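PDB 3H7A: short chain dehydrogenase from Rhodopseudomonas palustris, which probably works as a nucleotide-dependent oxidoreductase of the short-chain dehydrogenase/reductase family, its substrate not being established. Local coordinates for residues K25-A29 with E30-V34; A154-S157 with A158-L162; A217-A220 with G221-Q225. All coordinates share one frame; numbering follows the deposited sequence.

How the contacts relate
Contacts 1 and 3 lie side by side, their centres about 12 Å apart, and they touch: Trp224 of helix 216-228 packs on Lys26 and Phe27 of helix 18-29 and on Glu30 just after it. Contact 2 stands about 30 Å from contact 1, centre to centre, in helix 153-173 across the chain's centre. Contacts 2 and 3 are buried, continuous helix, the former built round a CH-pi contact and the latter round apolar side chains, whereas contact 1, only partly buried, ends a helix with a Schellman turn and a salt bridge. Contact 2 meets a second subunit, contact 3 a third. Thr140 connects contacts 2 and 3, bonding Lys159 with its O and Tyr223 with its OG1.

Contact 1: K25-A29 with E30-V34; sequences KKFAA and EGFTV
Phe27 O receives the N-H of Phe32 (N to O 3.0 Å) and Ala28 O that of Gly31 (N to O 3.1 Å): the two bonds of a Schellman motif, which ends helix 18-29 and turns the chain into strand 33-38 of a Rossmann beta-alpha-beta unit. Gly31 is the C-prime residue, and at its phi of 98° a CB would collide with Glu30 O. The N-H of Gly31 approaches Ala28 O steeply from above the carbonyl plane. A water donates both to Ala28 O, at 2.7 Å, and to Phe32 O, while the CA-H of Ala28 also points at Phe32 O.

The charged pair sits one turn apart. Lys26 bends at chi2 (53°), which swings its end toward Glu30, itself bent at chi2; NZ reaches OE2 of Glu30 at 2.8 Å, coming on the anti side of the carboxylate and 28° out of its plane. Trp224 adds a cation-pi contact to the same ammonium group. With an alanine in place of this lysine, the Glu30 carboxylate would probably be left without its countercharge and the Trp224 ring without its cation.

Apolar contacts fill the inner side. The Phe27 and Phe32 side chains run alongside each other, pointing the same way, with CD2 of Phe32 at the edge of the Phe27 ring, near its plane, 4.0 Å from CD1. Val34 projects back at the helix, its CG2 4.0 Å from Phe27 CB and 3.7 Å from Ala28 N.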
loop_
_atom_site.group_PDB
_atom_site.type_symbol
_atom_site.label_atom_id
_atom_site.label_comp_id
_atom_site.label_asym_id
_atom_site.label_seq_id
_atom_site.Cartn_x
_atom_site.Cartn_y
_atom_site.Cartn_z
ATOM N N LYS B 25 0.439 -33.116 0.947
ATOM C CA LYS B 25 0.651 -33.980 -0.230
ATOM C C LYS B 25 1.846 -33.533 -1.066
ATOM O O LYS B 25 2.653 -34.360 -1.465
ATOM C CB LYS B 25 -0.600 -34.046 -1.133
ATOM C CG LYS B 25 -1.796 -34.846 -0.592
ATOM C CD LYS B 25 -2.915 -34.957 -1.659
ATOM C CE LYS B 25 -4.295 -35.059 -1.016
ATOM N NZ LYS B 25 -5.418 -35.316 -1.983
ATOM N N LYS B 26 1.961 -32.228 -1.315
ATOM C CA LYS B 26 3.043 -31.676 -2.148
ATOM C C LYS B 26 4.426 -31.827 -1.525
ATOM O O LYS B 26 5.355 -32.295 -2.183
ATOM C CB LYS B 26 2.774 -30.197 -2.510
ATOM C CG LYS B 26 3.848 -29.512 -3.380
ATOM C CD LYS B 26 4.170 -30.289 -4.668
ATOM C CE LYS B 26 4.587 -29.356 -5.786
ATOM N NZ LYS B 26 5.543 -29.992 -6.729
ATOM N N PHE B 27 4.567 -31.432 -0.264
ATOM C CA PHE B 27 5.862 -31.524 0.384
ATOM C C PHE B 27 6.284 -32.961 0.664
ATOM O O PHE B 27 7.478 -33.263 0.621
ATOM C CB PHE B 27 5.930 -30.623 1.614
ATOM C CG PHE B 27 6.110 -29.174 1.258
ATOM C CD1 PHE B 27 7.388 -28.613 1.193
ATOM C CD2 PHE B 27 5.010 -28.384 0.928
ATOM C CE1 PHE B 27 7.565 -27.278 0.835
ATOM C CE2 PHE B 27 5.171 -27.053 0.568
ATOM C CZ PHE B 27 6.451 -26.491 0.525
ATOM N N ALA B 28 5.307 -33.845 0.896
ATOM C CA ALA B 28 5.590 -35.271 1.038
ATOM C C ALA B 28 5.993 -35.878 -0.301
ATOM O O ALA B 28 6.861 -36.744 -0.336
ATOM C CB ALA B 28 4.410 -36.012 1.631
ATOM N N ALA B 29 5.386 -35.399 -1.389
ATOM C CA ALA B 29 5.704 -35.852 -2.755
ATOM C C ALA B 29 7.109 -35.439 -3.166
ATOM O O ALA B 29 7.730 -36.080 -4.004
ATOM C CB ALA B 29 4.694 -35.321 -3.756
ATOM N N GLU B 30 7.601 -34.369 -2.552
ATOM C CA GLU B 30 8.933 -33.867 -2.811
ATOM C C GLU B 30 9.958 -34.406 -1.826
ATOM O O GLU B 30 11.091 -33.936 -1.791
ATOM C CB GLU B 30 8.942 -32.335 -2.783
ATOM C CG GLU B 30 8.028 -31.675 -3.830
ATOM C CD GLU B 30 8.463 -31.921 -5.277
ATOM O OE1 GLU B 30 9.653 -32.230 -5.526
ATOM O OE2 GLU B 30 7.608 -31.786 -6.174
ATOM N N GLY B 31 9.560 -35.380 -1.015
ATOM C CA GLY B 31 10.520 -36.125 -0.209
ATOM C C GLY B 31 10.703 -35.696 1.230
ATOM O O GLY B 31 11.601 -36.188 1.904
ATOM N N PHE B 32 9.865 -34.790 1.725
ATOM C CA PHE B 32 9.963 -34.396 3.129
ATOM C C PHE B 32 9.086 -35.305 3.986
ATOM O O PHE B 32 8.103 -35.855 3.489
ATOM C CB PHE B 32 9.489 -32.964 3.324
ATOM C CG PHE B 32 10.415 -31.915 2.779
ATOM C CD1 PHE B 32 11.468 -31.426 3.554
ATOM C CD2 PHE B 32 10.200 -31.370 1.521
ATOM C CE1 PHE B 32 12.313 -30.427 3.066
ATOM C CE2 PHE B 32 11.045 -30.367 1.011
ATOM C CZ PHE B 32 12.095 -29.892 1.792
ATOM N N THR B 33 9.421 -35.463 5.270
ATOM C CA THR B 33 8.442 -36.025 6.191
ATOM C C THR B 33 7.545 -34.889 6.656
ATOM O O THR B 33 8.016 -33.905 7.192
ATOM C CB THR B 33 9.072 -36.719 7.415
ATOM O OG1 THR B 33 9.865 -37.832 6.983
ATOM C CG2 THR B 33 7.991 -37.220 8.373
ATOM N N VAL B 34 6.248 -35.029 6.451
ATOM C CA VAL B 34 5.334 -33.984 6.867
ATOM C C VAL B 34 4.775 -34.298 8.248
ATOM O O VAL B 34 4.318 -35.398 8.503
ATOM C CB VAL B 34 4.224 -33.755 5.808
ATOM C CG1 VAL B 34 3.150 -32.772 6.322
ATOM C CG2 VAL B 34 4.847 -33.250 4.497
HETATM O O HOH W 1 7.595 -37.950 1.980
#

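Contact 2: A154-S157 with A158-L162; sequences AFAS and AKFGL
Lys159 lays its CG over one face of the Phe155 ring, one helical turn back, offset toward the rim. This CG stands 3.9 Å from the ring centroid, only 16° off the normal, a CH-pi contact, and the lysine CD follows at 3.7 Å from Phe155 CE1. Bends at chi2 and chi3, both near -60°, keep the chain against the ring before NZ leaves for its hydrogen bond with Thr140 O. The backbone bond Lys159 N to Phe155 O, 2.9 Å, sets the two side chains one turn apart. One residue on, Phe160 N bonds to Ala156 O at 2.8 Å, and CD1 of the Phe160 ring lies 3.2 Å from the same oxygen.

Outside this first layer, helix 104-132 backs the contact, with Val110 and Ala114 against Ala158. On another side, Ser157 OG bonds to Gly161 O of the second subunit, and the exchange is returned, while Ala156 and Phe160 pack on Ala164 of that subunit. Such helix pairing is familiar from SDR assemblies. Phe155 and Lys159 probably occupy the two ends of the YxxxK motif of classical short-chain dehydrogenases, with phenylalanine here at the tyrosine position.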
loop_
_atom_site.group_PDB
_atom_site.type_symbol
_atom_site.label_atom_id
_atom_site.label_comp_id
_atom_site.label_asym_id
_atom_site.label_seq_id
_atom_site.Cartn_x
_atom_site.Cartn_y
_atom_site.Cartn_z
ATOM N N ALA B 154 -12.983 -8.497 13.569
ATOM C CA ALA B 154 -12.252 -9.546 14.282
ATOM C C ALA B 154 -11.269 -10.294 13.382
ATOM O O ALA B 154 -10.121 -10.515 13.769
ATOM C CB ALA B 154 -13.205 -10.527 14.985
ATOM N N PHE B 155 -11.736 -10.709 12.208
ATOM C CA PHE B 155 -10.905 -11.476 11.276
ATOM C C PHE B 155 -9.742 -10.665 10.676
ATOM O O PHE B 155 -8.593 -11.124 10.671
ATOM C CB PHE B 155 -11.789 -12.080 10.176
ATOM C CG PHE B 155 -11.072 -13.033 9.252
ATOM C CD1 PHE B 155 -10.343 -14.102 9.750
ATOM C CD2 PHE B 155 -11.139 -12.864 7.872
ATOM C CE1 PHE B 155 -9.682 -14.989 8.883
ATOM C CE2 PHE B 155 -10.479 -13.746 6.997
ATOM C CZ PHE B 155 -9.761 -14.818 7.509
ATOM N N ALA B 156 -10.034 -9.461 10.179
ATOM C CA ALA B 156 -9.015 -8.606 9.611
ATOM C C ALA B 156 -7.995 -8.204 10.690
ATOM O O ALA B 156 -6.801 -8.121 10.403
ATOM C CB ALA B 156 -9.637 -7.367 8.962
ATOM N N SER B 157 -8.443 -8.000 11.928
ATOM C CA SER B 157 -7.492 -7.608 12.994
ATOM C C SER B 157 -6.433 -8.673 13.198
ATOM O O SER B 157 -5.232 -8.380 13.269
ATOM C CB SER B 157 -8.193 -7.349 14.310
ATOM O OG SER B 157 -7.252 -6.862 15.248
ATOM N N ALA B 158 -6.886 -9.919 13.257
ATOM C CA ALA B 158 -5.985 -11.054 13.406
ATOM C C ALA B 158 -5.132 -11.288 12.155
ATOM O O ALA B 158 -3.959 -11.628 12.283
ATOM C CB ALA B 158 -6.774 -12.306 13.755
ATOM N N LYS B 159 -5.705 -11.138 10.955
ATOM C CA LYS B 159 -4.914 -11.309 9.710
ATOM C C LYS B 159 -3.843 -10.215 9.486
ATOM O O LYS B 159 -2.709 -10.527 9.108
ATOM C CB LYS B 159 -5.800 -11.490 8.462
ATOM C CG LYS B 159 -6.769 -12.667 8.528
ATOM C CD LYS B 159 -6.093 -14.039 8.706
ATOM C CE LYS B 159 -5.178 -14.383 7.580
ATOM N NZ LYS B 159 -4.758 -15.812 7.687
ATOM N N PHE B 160 -4.203 -8.962 9.757
ATOM C CA PHE B 160 -3.261 -7.837 9.747
ATOM C C PHE B 160 -2.168 -8.130 10.763
ATOM O O PHE B 160 -0.982 -7.981 10.471
ATOM C CB PHE B 160 -3.959 -6.552 10.169
ATOM C CG PHE B 160 -4.540 -5.744 9.040
ATOM C CD1 PHE B 160 -5.494 -6.283 8.175
ATOM C CD2 PHE B 160 -4.229 -4.391 8.928
ATOM C CE1 PHE B 160 -6.063 -5.487 7.185
ATOM C CE2 PHE B 160 -4.781 -3.616 7.948
ATOM C CZ PHE B 160 -5.724 -4.159 7.090
ATOM N N GLY B 161 -2.584 -8.570 11.950
ATOM C CA GLY B 161 -1.658 -8.915 13.035
ATOM C C GLY B 161 -0.668 -9.983 12.608
ATOM O O GLY B 161 0.531 -9.860 12.868
ATOM N N LEU B 162 -1.160 -11.028 11.934
ATOM C CA LEU B 162 -0.268 -12.074 11.395
ATOM C C LEU B 162 0.734 -11.520 10.343
ATOM O O LEU B 162 1.926 -11.893 10.315
ATOM C CB LEU B 162 -1.097 -13.237 10.790
ATOM C CG LEU B 162 -0.252 -14.452 10.371
ATOM C CD1 LEU B 162 0.329 -15.119 11.597
ATOM C CD2 LEU B 162 -1.072 -15.451 9.543
#

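Contact 3: A217-A220 with G221-Q225; sequences AAVA and GAYWQ
The Tyr223 ring presents its CD2-CE2 side to Val219, one turn earlier in helix 216-228 of the Rossmann fold: CG1 of Val219 lies 4.0 Å from Tyr223 CE2, the two side chains running alongside each other and pointing the same way. Val219 O approaches the ring obliquely, 3.6 Å from Tyr223 CD2. The other flat group, the indole of Trp224, finds its partners mostly elsewhere: Tyr227 stacks on it, and Phe27 meets it edge-to-face.

In this short-chain dehydrogenase the helix follows strand 178-185 in the chain and leads to the last strand of the parallel sheet, 237-240. It packs beside helix 18-29, where Ile19 touches Val219 and Ile23 touches Tyr223. Leu183 of strand 178-185 meets Val219, Ala222 and Tyr223, so this side of the helix is turned to the sheet. The phenol is held at its far end, too, where Tyr223 OH hydrogen-bonds to Thr140 OG1.

Regular backbone bonds carry the side chains: Tyr223 N donates to Val219 O at 2.9 Å, and Ala222 N to Ala218 O at the same length. Between the large residues the helix is built of small ones. Ala220 meets Lys26, Ala222 fits against Met238 and Ile240, and Ala218 packs on Ser232 of a third subunit.

Trp224 has CG anti to its N (chi1 -174°), which sends the indole off the preceding turn toward helix 18-29. The backbone bond from Trp224 N to Ala220 O is 2.9 Å long; of the side chain, CB comes closest to 217-220, 3.5 Å from Ala220 O.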
loop_
_atom_site.group_PDB
_atom_site.type_symbol
_atom_site.label_atom_id
_atom_site.label_comp_id
_atom_site.label_asym_id
_atom_site.label_seq_id
_atom_site.Cartn_x
_atom_site.Cartn_y
_atom_site.Cartn_z
ATOM N N ALA B 217 -4.807 -27.551 -4.829
ATOM C CA ALA B 217 -3.522 -27.953 -5.402
ATOM C C ALA B 217 -2.700 -26.766 -5.934
ATOM O O ALA B 217 -1.467 -26.840 -6.005
ATOM C CB ALA B 217 -3.727 -28.995 -6.496
ATOM N N ALA B 218 -3.385 -25.680 -6.301
ATOM C CA ALA B 218 -2.715 -24.477 -6.797
ATOM C C ALA B 218 -1.929 -23.752 -5.703
ATOM O O ALA B 218 -0.792 -23.329 -5.935
ATOM C CB ALA B 218 -3.715 -23.545 -7.450
ATOM N N VAL B 219 -2.533 -23.634 -4.517
ATOM C CA VAL B 219 -1.886 -23.019 -3.349
ATOM C C VAL B 219 -0.620 -23.791 -2.947
ATOM O O VAL B 219 0.418 -23.193 -2.634
ATOM C CB VAL B 219 -2.860 -22.938 -2.150
ATOM C CG1 VAL B 219 -2.234 -22.201 -0.969
ATOM C CG2 VAL B 219 -4.174 -22.264 -2.562
ATOM N N ALA B 220 -0.709 -25.121 -2.986
ATOM C CA ALA B 220 0.429 -25.979 -2.669
ATOM C C ALA B 220 1.559 -25.741 -3.658
ATOM O O ALA B 220 2.725 -25.689 -3.260
ATOM C CB ALA B 220 0.014 -27.434 -2.665
ATOM N N GLY B 221 1.191 -25.562 -4.933
ATOM C CA GLY B 221 2.121 -25.223 -6.003
ATOM C C GLY B 221 2.827 -23.913 -5.748
ATOM O O GLY B 221 4.049 -23.835 -5.892
ATOM N N ALA B 222 2.058 -22.895 -5.344
ATOM C CA ALA B 222 2.606 -21.572 -4.983
ATOM C C ALA B 222 3.569 -21.630 -3.787
ATOM O O ALA B 222 4.622 -20.983 -3.790
ATOM C CB ALA B 222 1.474 -20.573 -4.722
ATOM N N TYR B 223 3.218 -22.419 -2.772
ATOM C CA TYR B 223 4.122 -22.619 -1.652
ATOM C C TYR B 223 5.388 -23.340 -2.083
ATOM O O TYR B 223 6.487 -23.011 -1.608
ATOM C CB TYR B 223 3.430 -23.375 -0.533
ATOM C CG TYR B 223 2.711 -22.474 0.425
ATOM C CD1 TYR B 223 3.350 -21.359 0.956
ATOM C CD2 TYR B 223 1.395 -22.732 0.805
ATOM C CE1 TYR B 223 2.706 -20.517 1.833
ATOM C CE2 TYR B 223 0.740 -21.901 1.706
ATOM C CZ TYR B 223 1.421 -20.791 2.214
ATOM O OH TYR B 223 0.827 -19.934 3.099
ATOM N N TRP B 224 5.238 -24.308 -2.994
ATOM C CA TRP B 224 6.404 -24.986 -3.569
ATOM C C TRP B 224 7.272 -24.016 -4.380
ATOM O O TRP B 224 8.499 -24.041 -4.274
ATOM C CB TRP B 224 6.020 -26.228 -4.400
ATOM C CG TRP B 224 7.265 -26.990 -4.852
ATOM C CD1 TRP B 224 7.736 -27.111 -6.127
ATOM C CD2 TRP B 224 8.211 -27.675 -4.011
ATOM N NE1 TRP B 224 8.909 -27.843 -6.137
ATOM C CE2 TRP B 224 9.218 -28.200 -4.851
ATOM C CE3 TRP B 224 8.293 -27.911 -2.629
ATOM C CZ2 TRP B 224 10.301 -28.932 -4.354
ATOM C CZ3 TRP B 224 9.361 -28.651 -2.138
ATOM C CH2 TRP B 224 10.362 -29.140 -2.999
ATOM N N GLN B 225 6.630 -23.139 -5.152
ATOM C CA GLN B 225 7.340 -22.072 -5.844
ATOM C C GLN B 225 8.165 -21.203 -4.874
ATOM O O GLN B 225 9.341 -20.932 -5.124
ATOM C CB GLN B 225 6.365 -21.213 -6.646
ATOM C CG GLN B 225 7.057 -20.223 -7.576
ATOM C CD GLN B 225 6.249 -18.963 -7.826
ATOM O OE1 GLN B 225 6.814 -17.874 -7.961
ATOM N NE2 GLN B 225 4.927 -19.105 -7.898
#